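Putative uncharacterized protein PH1404 (Pyrococcus horikoshii, PDB 3AF6) probably terminates archaeal transcription as a zinc-dependent ribonuclease that cleaves the nascent RNA where it leaves RNA polymerase and then degrades it from the 5' end. Local coordinates at residues 264-269 / 306-311; 276-281 / 314-319; 218-223 / 230-235. One frame throughout, in Å; residues are numbered along the deposited sequence.

Contact 1. Residues 264-269 / 306-311; sequences MLPYLF and PLYRPR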
ATOM      1  N   MET A 264       9.765   1.515   8.210  1.00 36.55           N
ATOM      2  CA  MET A 264      11.206   1.336   8.374  1.00 38.26           C
ATOM      3  C   MET A 264      11.888   0.836   7.109  1.00 37.78           C
ATOM      4  O   MET A 264      13.115   0.745   7.051  1.00 38.80           O
ATOM      5  CB  MET A 264      11.500   0.351   9.512  1.00 39.78           C
ATOM      6  CG  MET A 264      11.375   0.942  10.901  1.00 42.53           C
ATOM      7  SD  MET A 264      12.621   2.205  11.187  1.00 46.06           S
ATOM      8  CE  MET A 264      14.093   1.199  11.182  1.00 44.51           C
ATOM      9  N   LEU A 265      11.100   0.514   6.093  1.00 36.50           N
ATOM     10  CA  LEU A 265      11.656  -0.005   4.855  1.00 36.59           C
ATOM     11  C   LEU A 265      12.821   0.814   4.279  1.00 37.07           C
ATOM     12  O   LEU A 265      13.870   0.262   3.963  1.00 36.95           O
ATOM     13  CB  LEU A 265      10.538  -0.168   3.828  1.00 37.20           C
ATOM     14  CG  LEU A 265      10.845  -0.833   2.483  1.00 38.84           C
ATOM     15  CD1 LEU A 265      11.605  -2.150   2.654  1.00 39.41           C
ATOM     16  CD2 LEU A 265       9.524  -1.074   1.787  1.00 39.35           C
ATOM     17  N   PRO A 266      12.665   2.143   4.147  1.00 37.55           N
ATOM     18  CA  PRO A 266      13.798   2.893   3.591  1.00 37.74           C
ATOM     19  C   PRO A 266      15.035   2.951   4.509  1.00 38.71           C
ATOM     20  O   PRO A 266      16.166   3.102   4.038  1.00 36.51           O
ATOM     21  CB  PRO A 266      13.186   4.256   3.276  1.00 37.26           C
ATOM     22  CG  PRO A 266      12.083   4.368   4.246  1.00 38.27           C
ATOM     23  CD  PRO A 266      11.484   3.006   4.304  1.00 37.26           C
ATOM     24  N   TYR A 267      14.818   2.803   5.811  1.00 38.47           N
ATOM     25  CA  TYR A 267      15.909   2.800   6.782  1.00 39.77           C
ATOM     26  C   TYR A 267      16.931   1.748   6.370  1.00 40.49           C
ATOM     27  O   TYR A 267      18.139   1.903   6.567  1.00 39.26           O
ATOM     28  CB  TYR A 267      15.368   2.429   8.158  1.00 42.24           C
ATOM     29  CG  TYR A 267      16.371   2.509   9.283  1.00 45.42           C
ATOM     30  CD1 TYR A 267      16.588   3.711   9.959  1.00 47.42           C
ATOM     31  CD2 TYR A 267      17.061   1.375   9.714  1.00 45.18           C
ATOM     32  CE1 TYR A 267      17.453   3.783  11.040  1.00 48.70           C
ATOM     33  CE2 TYR A 267      17.931   1.437  10.798  1.00 46.90           C
ATOM     34  CZ  TYR A 267      18.118   2.645  11.455  1.00 49.94           C
ATOM     35  OH  TYR A 267      18.970   2.730  12.529  1.00 55.88           O
ATOM     36  N   LEU A 268      16.418   0.668   5.794  1.00 40.96           N
ATOM     37  CA  LEU A 268      17.236  -0.450   5.359  1.00 40.55           C
ATOM     38  C   LEU A 268      18.279  -0.077   4.322  1.00 41.77           C
ATOM     39  O   LEU A 268      19.382  -0.625   4.328  1.00 43.46           O
ATOM     40  CB  LEU A 268      16.330  -1.552   4.817  1.00 39.29           C
ATOM     41  CG  LEU A 268      16.260  -2.878   5.578  1.00 41.57           C
ATOM     42  CD1 LEU A 268      16.541  -2.689   7.072  1.00 37.08           C
ATOM     43  CD2 LEU A 268      14.880  -3.490   5.333  1.00 40.54           C
ATOM     44  N   PHE A 269      17.930   0.848   3.435  1.00 42.46           N
ATOM     45  CA  PHE A 269      18.838   1.287   2.382  1.00 42.19           C
ATOM     46  C   PHE A 269      19.810   2.342   2.907  1.00 43.79           C
ATOM     47  O   PHE A 269      20.968   2.393   2.497  1.00 44.95           O
ATOM     48  CB  PHE A 269      18.028   1.834   1.200  1.00 42.25           C
ATOM     49  CG  PHE A 269      17.240   0.782   0.463  1.00 40.10           C
ATOM     50  CD1 PHE A 269      17.872  -0.101  -0.399  1.00 40.19           C
ATOM     51  CD2 PHE A 269      15.870   0.661   0.650  1.00 42.36           C
ATOM     52  CE1 PHE A 269      17.150  -1.100  -1.074  1.00 39.34           C
ATOM     53  CE2 PHE A 269      15.139  -0.335  -0.021  1.00 42.26           C
ATOM     54  CZ  PHE A 269      15.787  -1.215  -0.884  1.00 39.46           C
ATOM     55  N   PRO A 306      15.757  13.331  10.943  1.00 46.47           N
ATOM     56  CA  PRO A 306      14.915  12.325  10.287  1.00 45.14           C
ATOM     57  C   PRO A 306      15.510  10.915  10.279  1.00 44.04           C
ATOM     58  O   PRO A 306      16.729  10.760  10.285  1.00 44.78           O
ATOM     59  CB  PRO A 306      14.737  12.908   8.885  1.00 45.03           C
ATOM     60  CG  PRO A 306      16.056  13.606   8.655  1.00 42.90           C
ATOM     61  CD  PRO A 306      16.291  14.298   9.967  1.00 44.33           C
ATOM     62  N   LEU A 307      14.648   9.894  10.272  1.00 41.75           N
ATOM     63  CA  LEU A 307      15.103   8.506  10.258  1.00 39.92           C
ATOM     64  C   LEU A 307      15.808   8.169   8.965  1.00 38.11           C
ATOM     65  O   LEU A 307      16.630   7.268   8.920  1.00 38.13           O
ATOM     66  CB  LEU A 307      13.935   7.539  10.440  1.00 43.82           C
ATOM     67  CG  LEU A 307      13.449   7.220  11.856  1.00 46.96           C
ATOM     68  CD1 LEU A 307      12.263   6.261  11.762  1.00 46.58           C
ATOM     69  CD2 LEU A 307      14.572   6.589  12.670  1.00 43.60           C
ATOM     70  N   TYR A 308      15.460   8.874   7.902  1.00 35.37           N
ATOM     71  CA  TYR A 308      16.098   8.649   6.621  1.00 36.89           C
ATOM     72  C   TYR A 308      15.814   9.828   5.715  1.00 37.81           C
ATOM     73  O   TYR A 308      15.198  10.799   6.143  1.00 37.31           O
ATOM     74  CB  TYR A 308      15.635   7.340   5.972  1.00 38.58           C
ATOM     75  CG  TYR A 308      14.167   7.029   6.138  1.00 38.01           C
ATOM     76  CD1 TYR A 308      13.730   6.248   7.198  1.00 36.17           C
ATOM     77  CD2 TYR A 308      13.216   7.530   5.245  1.00 38.40           C
ATOM     78  CE1 TYR A 308      12.395   5.969   7.377  1.00 39.00           C
ATOM     79  CE2 TYR A 308      11.860   7.254   5.412  1.00 39.10           C
ATOM     80  CZ  TYR A 308      11.464   6.467   6.488  1.00 39.80           C
ATOM     81  OH  TYR A 308      10.147   6.153   6.682  1.00 39.70           O
ATOM     82  N   ARG A 309      16.257   9.737   4.469  1.00 38.39           N
ATOM     83  CA  ARG A 309      16.104  10.825   3.516  1.00 41.14           C
ATOM     84  C   ARG A 309      15.514  10.388   2.180  1.00 42.23           C
ATOM     85  O   ARG A 309      15.355   9.193   1.907  1.00 43.08           O
ATOM     86  CB  ARG A 309      17.479  11.443   3.235  1.00 44.79           C
ATOM     87  CG  ARG A 309      18.327  11.691   4.464  1.00 45.48           C
ATOM     88  CD  ARG A 309      17.882  12.940   5.180  1.00 47.10           C
ATOM     89  NE  ARG A 309      18.654  13.141   6.399  1.00 51.67           N
ATOM     90  CZ  ARG A 309      18.888  14.331   6.935  1.00 52.78           C
ATOM     91  NH1 ARG A 309      18.405  15.423   6.347  1.00 54.07           N
ATOM     92  NH2 ARG A 309      19.603  14.428   8.050  1.00 52.37           N
ATOM     93  N   PRO A 310      15.182  11.370   1.328  1.00 41.49           N
ATOM     94  CA  PRO A 310      14.616  11.163  -0.003  1.00 40.71           C
ATOM     95  C   PRO A 310      15.418  10.183  -0.862  1.00 42.07           C
ATOM     96  O   PRO A 310      14.837   9.404  -1.608  1.00 45.23           O
ATOM     97  CB  PRO A 310      14.617  12.569  -0.586  1.00 39.13           C
ATOM     98  CG  PRO A 310      14.271  13.399   0.607  1.00 37.55           C
ATOM     99  CD  PRO A 310      15.108  12.797   1.708  1.00 39.90           C
ATOM    100  N   ARG A 311      16.742  10.213  -0.775  1.00 43.14           N
ATOM    101  CA  ARG A 311      17.543   9.293  -1.590  1.00 45.93           C
ATOM    102  C   ARG A 311      17.257   7.848  -1.194  1.00 44.77           C
ATOM    103  O   ARG A 311      17.327   6.938  -2.024  1.00 45.18           O
ATOM    104  CB  ARG A 311      19.045   9.595  -1.453  1.00 48.40           C
ATOM    105  CG  ARG A 311      19.527   9.708  -0.024  1.00 54.66           C
ATOM    106  CD  ARG A 311      20.963  10.209   0.061  1.00 59.73           C
ATOM    107  NE  ARG A 311      21.940   9.186  -0.308  1.00 64.73           N
ATOM    108  CZ  ARG A 311      23.260   9.362  -0.271  1.00 65.73           C
ATOM    109  NH1 ARG A 311      23.768  10.529   0.118  1.00 67.06           N
ATOM    110  NH2 ARG A 311      24.074   8.371  -0.623  1.00 64.67           N
TER

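Contact 2. Residues 276-281 / 314-319; sequences GPIYTT and KEVIKH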
ATOM      1  N   GLY A 276      17.607  -6.134  -2.324  1.00 42.83           N
ATOM      2  CA  GLY A 276      16.861  -7.140  -3.056  1.00 40.56           C
ATOM      3  C   GLY A 276      15.536  -6.518  -3.461  1.00 39.20           C
ATOM      4  O   GLY A 276      15.362  -5.305  -3.327  1.00 40.17           O
ATOM      5  N   PRO A 277      14.573  -7.311  -3.938  1.00 39.24           N
ATOM      6  CA  PRO A 277      13.258  -6.812  -4.365  1.00 38.62           C
ATOM      7  C   PRO A 277      12.207  -6.574  -3.281  1.00 39.00           C
ATOM      8  O   PRO A 277      12.164  -7.274  -2.269  1.00 39.35           O
ATOM      9  CB  PRO A 277      12.801  -7.892  -5.331  1.00 38.96           C
ATOM     10  CG  PRO A 277      13.294  -9.136  -4.638  1.00 38.61           C
ATOM     11  CD  PRO A 277      14.709  -8.745  -4.254  1.00 38.42           C
ATOM     12  N   ILE A 278      11.352  -5.582  -3.507  1.00 39.48           N
ATOM     13  CA  ILE A 278      10.251  -5.298  -2.587  1.00 40.07           C
ATOM     14  C   ILE A 278       8.977  -5.476  -3.404  1.00 40.03           C
ATOM     15  O   ILE A 278       8.747  -4.728  -4.350  1.00 41.28           O
ATOM     16  CB  ILE A 278      10.243  -3.854  -2.088  1.00 40.66           C
ATOM     17  CG1 ILE A 278      11.567  -3.506  -1.407  1.00 41.11           C
ATOM     18  CG2 ILE A 278       9.079  -3.667  -1.127  1.00 40.99           C
ATOM     19  CD1 ILE A 278      11.668  -2.035  -1.025  1.00 38.73           C
ATOM     20  N   TYR A 279       8.154  -6.459  -3.056  1.00 38.97           N
ATOM     21  CA  TYR A 279       6.916  -6.689  -3.795  1.00 36.53           C
ATOM     22  C   TYR A 279       5.726  -6.048  -3.106  1.00 37.60           C
ATOM     23  O   TYR A 279       5.591  -6.135  -1.890  1.00 37.82           O
ATOM     24  CB  TYR A 279       6.656  -8.178  -3.949  1.00 33.87           C
ATOM     25  CG  TYR A 279       7.729  -8.891  -4.716  1.00 34.00           C
ATOM     26  CD1 TYR A 279       8.791  -9.522  -4.054  1.00 35.49           C
ATOM     27  CD2 TYR A 279       7.723  -8.887  -6.109  1.00 33.27           C
ATOM     28  CE1 TYR A 279       9.823 -10.127  -4.770  1.00 35.30           C
ATOM     29  CE2 TYR A 279       8.741  -9.486  -6.834  1.00 33.94           C
ATOM     30  CZ  TYR A 279       9.787 -10.100  -6.164  1.00 36.35           C
ATOM     31  OH  TYR A 279      10.794 -10.669  -6.893  1.00 37.96           O
ATOM     32  N   THR A 280       4.859  -5.416  -3.892  1.00 38.31           N
ATOM     33  CA  THR A 280       3.669  -4.771  -3.354  1.00 38.50           C
ATOM     34  C   THR A 280       2.713  -4.364  -4.501  1.00 39.72           C
ATOM     35  O   THR A 280       3.109  -4.409  -5.673  1.00 39.83           O
ATOM     36  CB  THR A 280       4.085  -3.540  -2.515  1.00 37.92           C
ATOM     37  OG1 THR A 280       2.971  -3.093  -1.742  1.00 41.58           O
ATOM     38  CG2 THR A 280       4.557  -2.412  -3.410  1.00 37.00           C
ATOM     39  N   THR A 281       1.464  -3.998  -4.191  1.00 38.70           N
ATOM     40  CA  THR A 281       0.539  -3.577  -5.254  1.00 39.07           C
ATOM     41  C   THR A 281       0.966  -2.174  -5.665  1.00 40.48           C
ATOM     42  O   THR A 281       1.480  -1.420  -4.847  1.00 40.21           O
ATOM     43  CB  THR A 281      -0.950  -3.539  -4.801  1.00 37.75           C
ATOM     44  OG1 THR A 281      -1.133  -2.547  -3.785  1.00 34.60           O
ATOM     45  CG2 THR A 281      -1.380  -4.891  -4.264  1.00 39.26           C
ATOM     46  N   LYS A 314      14.056   7.009  -2.576  1.00 42.74           N
ATOM     47  CA  LYS A 314      14.306   6.873  -4.006  1.00 44.99           C
ATOM     48  C   LYS A 314      14.773   5.444  -4.251  1.00 45.40           C
ATOM     49  O   LYS A 314      14.495   4.862  -5.300  1.00 48.47           O
ATOM     50  CB  LYS A 314      15.394   7.854  -4.453  1.00 48.82           C
ATOM     51  CG  LYS A 314      15.730   7.840  -5.955  1.00 50.36           C
ATOM     52  CD  LYS A 314      17.123   8.432  -6.184  1.00 53.76           C
ATOM     53  CE  LYS A 314      17.415   8.746  -7.650  1.00 56.13           C
ATOM     54  NZ  LYS A 314      16.732   9.995  -8.119  1.00 57.13           N
ATOM     55  N   GLU A 315      15.486   4.884  -3.278  1.00 43.51           N
ATOM     56  CA  GLU A 315      15.972   3.514  -3.383  1.00 42.81           C
ATOM     57  C   GLU A 315      14.814   2.513  -3.298  1.00 41.28           C
ATOM     58  O   GLU A 315      14.786   1.524  -4.030  1.00 39.16           O
ATOM     59  CB  GLU A 315      17.000   3.230  -2.282  1.00 43.99           C
ATOM     60  CG  GLU A 315      18.364   3.827  -2.558  1.00 45.82           C
ATOM     61  CD  GLU A 315      18.929   3.346  -3.883  1.00 49.62           C
ATOM     62  OE1 GLU A 315      18.945   2.119  -4.096  1.00 51.07           O
ATOM     63  OE2 GLU A 315      19.355   4.184  -4.713  1.00 52.07           O
ATOM     64  N   VAL A 316      13.865   2.780  -2.402  1.00 38.59           N
ATOM     65  CA  VAL A 316      12.700   1.925  -2.234  1.00 37.57           C
ATOM     66  C   VAL A 316      12.048   1.773  -3.596  1.00 39.39           C
ATOM     67  O   VAL A 316      11.765   0.661  -4.059  1.00 39.85           O
ATOM     68  CB  VAL A 316      11.670   2.560  -1.270  1.00 36.57           C
ATOM     69  CG1 VAL A 316      10.336   1.812  -1.338  1.00 32.06           C
ATOM     70  CG2 VAL A 316      12.216   2.550   0.143  1.00 33.72           C
ATOM     71  N   ILE A 317      11.816   2.912  -4.237  1.00 41.04           N
ATOM     72  CA  ILE A 317      11.199   2.940  -5.555  1.00 40.64           C
ATOM     73  C   ILE A 317      11.986   2.093  -6.539  1.00 41.56           C
ATOM     74  O   ILE A 317      11.431   1.222  -7.206  1.00 45.31           O
ATOM     75  CB  ILE A 317      11.122   4.381  -6.091  1.00 38.68           C
ATOM     76  CG1 ILE A 317      10.127   5.186  -5.263  1.00 37.01           C
ATOM     77  CG2 ILE A 317      10.719   4.377  -7.556  1.00 38.28           C
ATOM     78  CD1 ILE A 317      10.137   6.660  -5.589  1.00 38.79           C
ATOM     79  N   LYS A 318      13.284   2.344  -6.610  1.00 40.90           N
ATOM     80  CA  LYS A 318      14.142   1.629  -7.532  1.00 40.84           C
ATOM     81  C   LYS A 318      14.210   0.132  -7.289  1.00 41.53           C
ATOM     82  O   LYS A 318      14.598  -0.618  -8.177  1.00 42.57           O
ATOM     83  CB  LYS A 318      15.544   2.248  -7.495  1.00 42.47           C
ATOM     84  CG  LYS A 318      15.588   3.660  -8.093  1.00 44.44           C
ATOM     85  CD  LYS A 318      16.910   4.356  -7.854  1.00 47.01           C
ATOM     86  CE  LYS A 318      18.052   3.600  -8.506  1.00 50.02           C
ATOM     87  NZ  LYS A 318      19.371   4.232  -8.212  1.00 50.74           N
ATOM     88  N   HIS A 319      13.818  -0.308  -6.095  1.00 42.53           N
ATOM     89  CA  HIS A 319      13.851  -1.732  -5.747  1.00 42.16           C
ATOM     90  C   HIS A 319      12.481  -2.418  -5.717  1.00 42.51           C
ATOM     91  O   HIS A 319      12.393  -3.641  -5.571  1.00 41.99           O
ATOM     92  CB  HIS A 319      14.516  -1.939  -4.384  1.00 41.12           C
ATOM     93  CG  HIS A 319      16.011  -1.876  -4.420  1.00 42.40           C
ATOM     94  ND1 HIS A 319      16.707  -0.690  -4.527  1.00 39.55           N
ATOM     95  CD2 HIS A 319      16.944  -2.857  -4.350  1.00 41.96           C
ATOM     96  CE1 HIS A 319      18.003  -0.942  -4.520  1.00 38.94           C
ATOM     97  NE2 HIS A 319      18.175  -2.248  -4.415  1.00 41.61           N
TER

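Contact 3. Residues 218-223 / 230-235; sequences FGVNVA and KAFPHF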
ATOM      1  N   PHE A 218       7.567  -4.240   7.299  1.00 32.84           N
ATOM      2  CA  PHE A 218       8.687  -3.732   8.071  1.00 32.51           C
ATOM      3  C   PHE A 218       8.274  -2.323   8.460  1.00 34.89           C
ATOM      4  O   PHE A 218       8.671  -1.333   7.834  1.00 31.91           O
ATOM      5  CB  PHE A 218       9.952  -3.690   7.230  1.00 33.13           C
ATOM      6  CG  PHE A 218      11.215  -3.731   8.043  1.00 36.31           C
ATOM      7  CD1 PHE A 218      11.518  -4.849   8.821  1.00 35.59           C
ATOM      8  CD2 PHE A 218      12.101  -2.660   8.038  1.00 35.23           C
ATOM      9  CE1 PHE A 218      12.678  -4.895   9.578  1.00 35.47           C
ATOM     10  CE2 PHE A 218      13.272  -2.698   8.797  1.00 35.49           C
ATOM     11  CZ  PHE A 218      13.561  -3.811   9.566  1.00 34.64           C
ATOM     12  N   GLY A 219       7.444  -2.247   9.496  1.00 35.19           N
ATOM     13  CA  GLY A 219       6.956  -0.969   9.938  1.00 34.27           C
ATOM     14  C   GLY A 219       7.753  -0.380  11.073  1.00 37.84           C
ATOM     15  O   GLY A 219       8.722  -0.960  11.584  1.00 35.49           O
ATOM     16  N   VAL A 220       7.318   0.812  11.451  1.00 38.96           N
ATOM     17  CA  VAL A 220       7.901   1.575  12.527  1.00 39.22           C
ATOM     18  C   VAL A 220       6.705   1.933  13.393  1.00 40.08           C
ATOM     19  O   VAL A 220       5.559   1.810  12.965  1.00 40.54           O
ATOM     20  CB  VAL A 220       8.546   2.868  11.990  1.00 38.91           C
ATOM     21  CG1 VAL A 220       7.512   3.682  11.242  1.00 36.85           C
ATOM     22  CG2 VAL A 220       9.119   3.680  13.134  1.00 37.74           C
ATOM     23  N   ASN A 221       6.964   2.358  14.616  1.00 40.84           N
ATOM     24  CA  ASN A 221       5.880   2.747  15.490  1.00 41.53           C
ATOM     25  C   ASN A 221       6.100   4.228  15.786  1.00 43.02           C
ATOM     26  O   ASN A 221       6.874   4.565  16.675  1.00 44.90           O
ATOM     27  CB  ASN A 221       5.932   1.918  16.766  1.00 40.86           C
ATOM     28  CG  ASN A 221       4.809   2.247  17.711  1.00 42.08           C
ATOM     29  OD1 ASN A 221       4.232   3.335  17.640  1.00 44.65           O
ATOM     30  ND2 ASN A 221       4.499   1.325  18.618  1.00 38.52           N
ATOM     31  N   VAL A 222       5.449   5.112  15.030  1.00 44.07           N
ATOM     32  CA  VAL A 222       5.630   6.550  15.244  1.00 45.81           C
ATOM     33  C   VAL A 222       5.209   6.946  16.652  1.00 47.48           C
ATOM     34  O   VAL A 222       5.740   7.893  17.236  1.00 45.62           O
ATOM     35  CB  VAL A 222       4.821   7.410  14.229  1.00 46.69           C
ATOM     36  CG1 VAL A 222       5.366   7.216  12.821  1.00 45.82           C
ATOM     37  CG2 VAL A 222       3.340   7.056  14.298  1.00 45.98           C
ATOM     38  N   ALA A 223       4.255   6.203  17.198  1.00 49.96           N
ATOM     39  CA  ALA A 223       3.767   6.478  18.541  1.00 54.14           C
ATOM     40  C   ALA A 223       4.897   6.403  19.559  1.00 54.95           C
ATOM     41  O   ALA A 223       4.717   6.792  20.712  1.00 56.33           O
ATOM     42  CB  ALA A 223       2.657   5.479  18.917  1.00 54.59           C
ATOM     43  N   LYS A 230      11.496   0.270  21.222  1.00 49.25           N
ATOM     44  CA  LYS A 230      10.067   0.003  21.182  1.00 46.90           C
ATOM     45  C   LYS A 230       9.494   0.447  19.836  1.00 45.08           C
ATOM     46  O   LYS A 230       8.406   0.021  19.447  1.00 43.69           O
ATOM     47  CB  LYS A 230       9.356   0.751  22.310  1.00 49.41           C
ATOM     48  CG  LYS A 230       8.836  -0.128  23.436  1.00 54.76           C
ATOM     49  CD  LYS A 230       7.728  -1.066  22.948  1.00 59.35           C
ATOM     50  CE  LYS A 230       7.217  -1.956  24.075  1.00 62.06           C
ATOM     51  NZ  LYS A 230       6.295  -3.037  23.599  1.00 66.91           N
ATOM     52  N   ALA A 231      10.246   1.277  19.120  1.00 40.56           N
ATOM     53  CA  ALA A 231       9.806   1.812  17.838  1.00 39.06           C
ATOM     54  C   ALA A 231      10.206   1.032  16.600  1.00 38.76           C
ATOM     55  O   ALA A 231       9.561   1.161  15.552  1.00 38.02           O
ATOM     56  CB  ALA A 231      10.294   3.251  17.688  1.00 40.73           C
ATOM     57  N   PHE A 232      11.272   0.243  16.694  1.00 37.37           N
ATOM     58  CA  PHE A 232      11.728  -0.509  15.533  1.00 37.28           C
ATOM     59  C   PHE A 232      11.575  -2.001  15.658  1.00 35.82           C
ATOM     60  O   PHE A 232      11.487  -2.543  16.756  1.00 38.12           O
ATOM     61  CB  PHE A 232      13.220  -0.279  15.255  1.00 39.15           C
ATOM     62  CG  PHE A 232      13.628   1.155  15.165  1.00 41.67           C
ATOM     63  CD1 PHE A 232      12.701   2.152  14.882  1.00 41.02           C
ATOM     64  CD2 PHE A 232      14.971   1.501  15.324  1.00 42.35           C
ATOM     65  CE1 PHE A 232      13.098   3.465  14.756  1.00 43.59           C
ATOM     66  CE2 PHE A 232      15.385   2.813  15.199  1.00 43.48           C
ATOM     67  CZ  PHE A 232      14.447   3.803  14.914  1.00 45.39           C
ATOM     68  N   PRO A 233      11.537  -2.689  14.515  1.00 33.53           N
ATOM     69  CA  PRO A 233      11.423  -4.147  14.497  1.00 32.79           C
ATOM     70  C   PRO A 233      12.731  -4.628  15.145  1.00 31.71           C
ATOM     71  O   PRO A 233      13.733  -3.914  15.131  1.00 29.60           O
ATOM     72  CB  PRO A 233      11.384  -4.466  13.007  1.00 30.28           C
ATOM     73  CG  PRO A 233      10.654  -3.310  12.456  1.00 34.01           C
ATOM     74  CD  PRO A 233      11.275  -2.129  13.180  1.00 32.45           C
ATOM     75  N   HIS A 234      12.729  -5.826  15.707  1.00 32.48           N
ATOM     76  CA  HIS A 234      13.925  -6.344  16.354  1.00 31.24           C
ATOM     77  C   HIS A 234      15.116  -6.628  15.458  1.00 32.12           C
ATOM     78  O   HIS A 234      15.251  -7.724  14.919  1.00 32.31           O
ATOM     79  CB  HIS A 234      13.589  -7.602  17.135  1.00 30.61           C
ATOM     80  CG  HIS A 234      13.008  -7.325  18.476  1.00 32.57           C
ATOM     81  ND1 HIS A 234      13.780  -6.957  19.556  1.00 33.62           N
ATOM     82  CD2 HIS A 234      11.727  -7.322  18.910  1.00 32.71           C
ATOM     83  CE1 HIS A 234      13.000  -6.741  20.598  1.00 32.57           C
ATOM     84  NE2 HIS A 234      11.750  -6.956  20.231  1.00 31.37           N
ATOM     85  N   PHE A 235      15.985  -5.631  15.319  1.00 33.11           N
ATOM     86  CA  PHE A 235      17.211  -5.767  14.537  1.00 32.83           C
ATOM     87  C   PHE A 235      18.151  -6.627  15.359  1.00 32.62           C
ATOM     88  O   PHE A 235      19.125  -7.177  14.841  1.00 31.52           O
ATOM     89  CB  PHE A 235      17.876  -4.406  14.326  1.00 31.19           C
ATOM     90  CG  PHE A 235      17.358  -3.648  13.146  1.00 29.54           C
ATOM     91  CD1 PHE A 235      17.836  -3.918  11.870  1.00 28.24           C
ATOM     92  CD2 PHE A 235      16.422  -2.636  13.311  1.00 27.85           C
ATOM     93  CE1 PHE A 235      17.393  -3.178  10.771  1.00 28.41           C
ATOM     94  CE2 PHE A 235      15.975  -1.894  12.213  1.00 28.58           C
ATOM     95  CZ  PHE A 235      16.463  -2.166  10.948  1.00 25.34           C
TER

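Contact 1. Residues 264-269 / 306-311
Tyr-308 and Pro-266 carry this contact: the pyrrolidine ring lies over one face of the phenol, in the manner of a CH-pi contact but modelled too close for its detail to be relied on, with 3.8 Å between Pro-266 CB and Tyr-308 CD2. Tyr-308 reaches it through a chi1 of 39°, which sets CG between the backbone N and the carbonyl carbon and swings the ring toward 264-269. The phenol OH is held by a hydrogen bond to the carbonyl O of Gly-263, just before Met-264, so the far end of the ring is tied to the same turn that its face covers. Within the metallo-beta-lactamase fold, this joins the short helix 267-270, which follows the zinc-binding residues Asp-260 and His-261, to the N-terminal end of helix 310-319, where Arg-309 is the N-cap. Leu-307 works one residue earlier: its CD1 meets Met-264 SD at 4.1 Å, the two side chains crossing at about a right angle, while CD2 lies 4.3 Å from Tyr-267 CE1. Met-264 is bent at both chi2 and chi3, and this folds its CE over one face of the Tyr-267 ring. Phe-295 of helix 282-301 packs against both Leu-307 and Tyr-308.

Contact 2. Residues 276-281 / 314-319
His-319 turns the edge of its imidazole to the backbone of Gly-276, with the carbonyl O of Gly-276 near the ring plane and 3.1 Å from His-319 CD2. The other side of the ring is fixed from its own helix: ND1 donates to Glu-315 O at 3.0 Å, with that oxygen close to the imidazole plane, 13° out of it. A chi1 of -79° puts CG beside the backbone N and anti to the carbonyl carbon, which lets ND1 turn back over the last turn of helix 310-319. Ile-278 points toward the helix, its CG1 branch extended (chi2 174°) so that CD1 reaches Val-316 CG1 at 4.1 Å, the two side chains slanting across each other. The backbones are joined by a bond from Ile-278 N to His-319 O, 3.0 Å long, and Pro-277 CA brings a C-H toward the same oxygen at 3.5 Å. Here helix 310-319 runs straight into strand 320-322, which pairs in parallel with 278-280 at the edge of the sheet; helix 282-301 also lies in this beta-alpha-beta connection. One carbonyl at the helix end thus receives a strand N-H as well as a C-H, and the bond from ND1 to Glu-315 O is consistent with a proton on ND1.

Contact 3. Residues 218-223 / 230-235
Phe-218 leaves the backbone with CG anti to its N (chi1 -156°), and from CB its ring runs out with Pro-233 over one face and Phe-235 at its edge. Along one edge CD1 lies 4.0 Å from Pro-233 CG, and CE1, one atom further, is 3.7 Å from Pro-233 CB; Pro-233 CG stands over one face, toward the rim, in a CH-pi contact. On the other edge CE2 comes within 3.9 Å of Phe-235 CZ. The tip, CZ, approaches the same Phe-235 CZ at 3.6 Å. This is an offset edge-to-face pair, the edge of Phe-218 turned to the face of Phe-235, with the ring planes at 89° and the centroids 5.6 Å apart. Further along, Asn-221 N donates to Ala-231 O at 3.0 Å, and Val-220 CG2 meets the edge of the Phe-232 ring. The contact closes the loop that leaves strand 213-216 and returns through helix 228-231, beside the zinc-binding region of this metallo-beta-lactamase fold. The Phe-218 ring also touches Ala-204 of strand 204-209 and Leu-268 of helix 267-270, on which Phe-235 packs as well, and the Phe-218 backbone bonds to His-261 of helix 259-262.

Contact 1 connects the other two. Toward contact 2, Phe-269 CE1 lies 3.5 Å from His-319 ND1, and Leu-265 CD2 is 3.7 Å from Ile-278 CD1; contacts 1 and 2 also share helix 310-319, one at its start and the other at its end. Toward contact 3, Met-264 N probably hydrogen-bonds to Phe-218 O at 3.1 Å, and Leu-307 CD2 packs on Phe-232 CZ. Contacts 2 and 3 do not touch, their nearest atoms being about 8 Å apart. Contact 3 lies nearest the dinuclear zinc site, the nearest atom of Gly-219 being about 8 Å from a zinc ion; the nearest atom of the Met-264 side chain is about 13 Å from one.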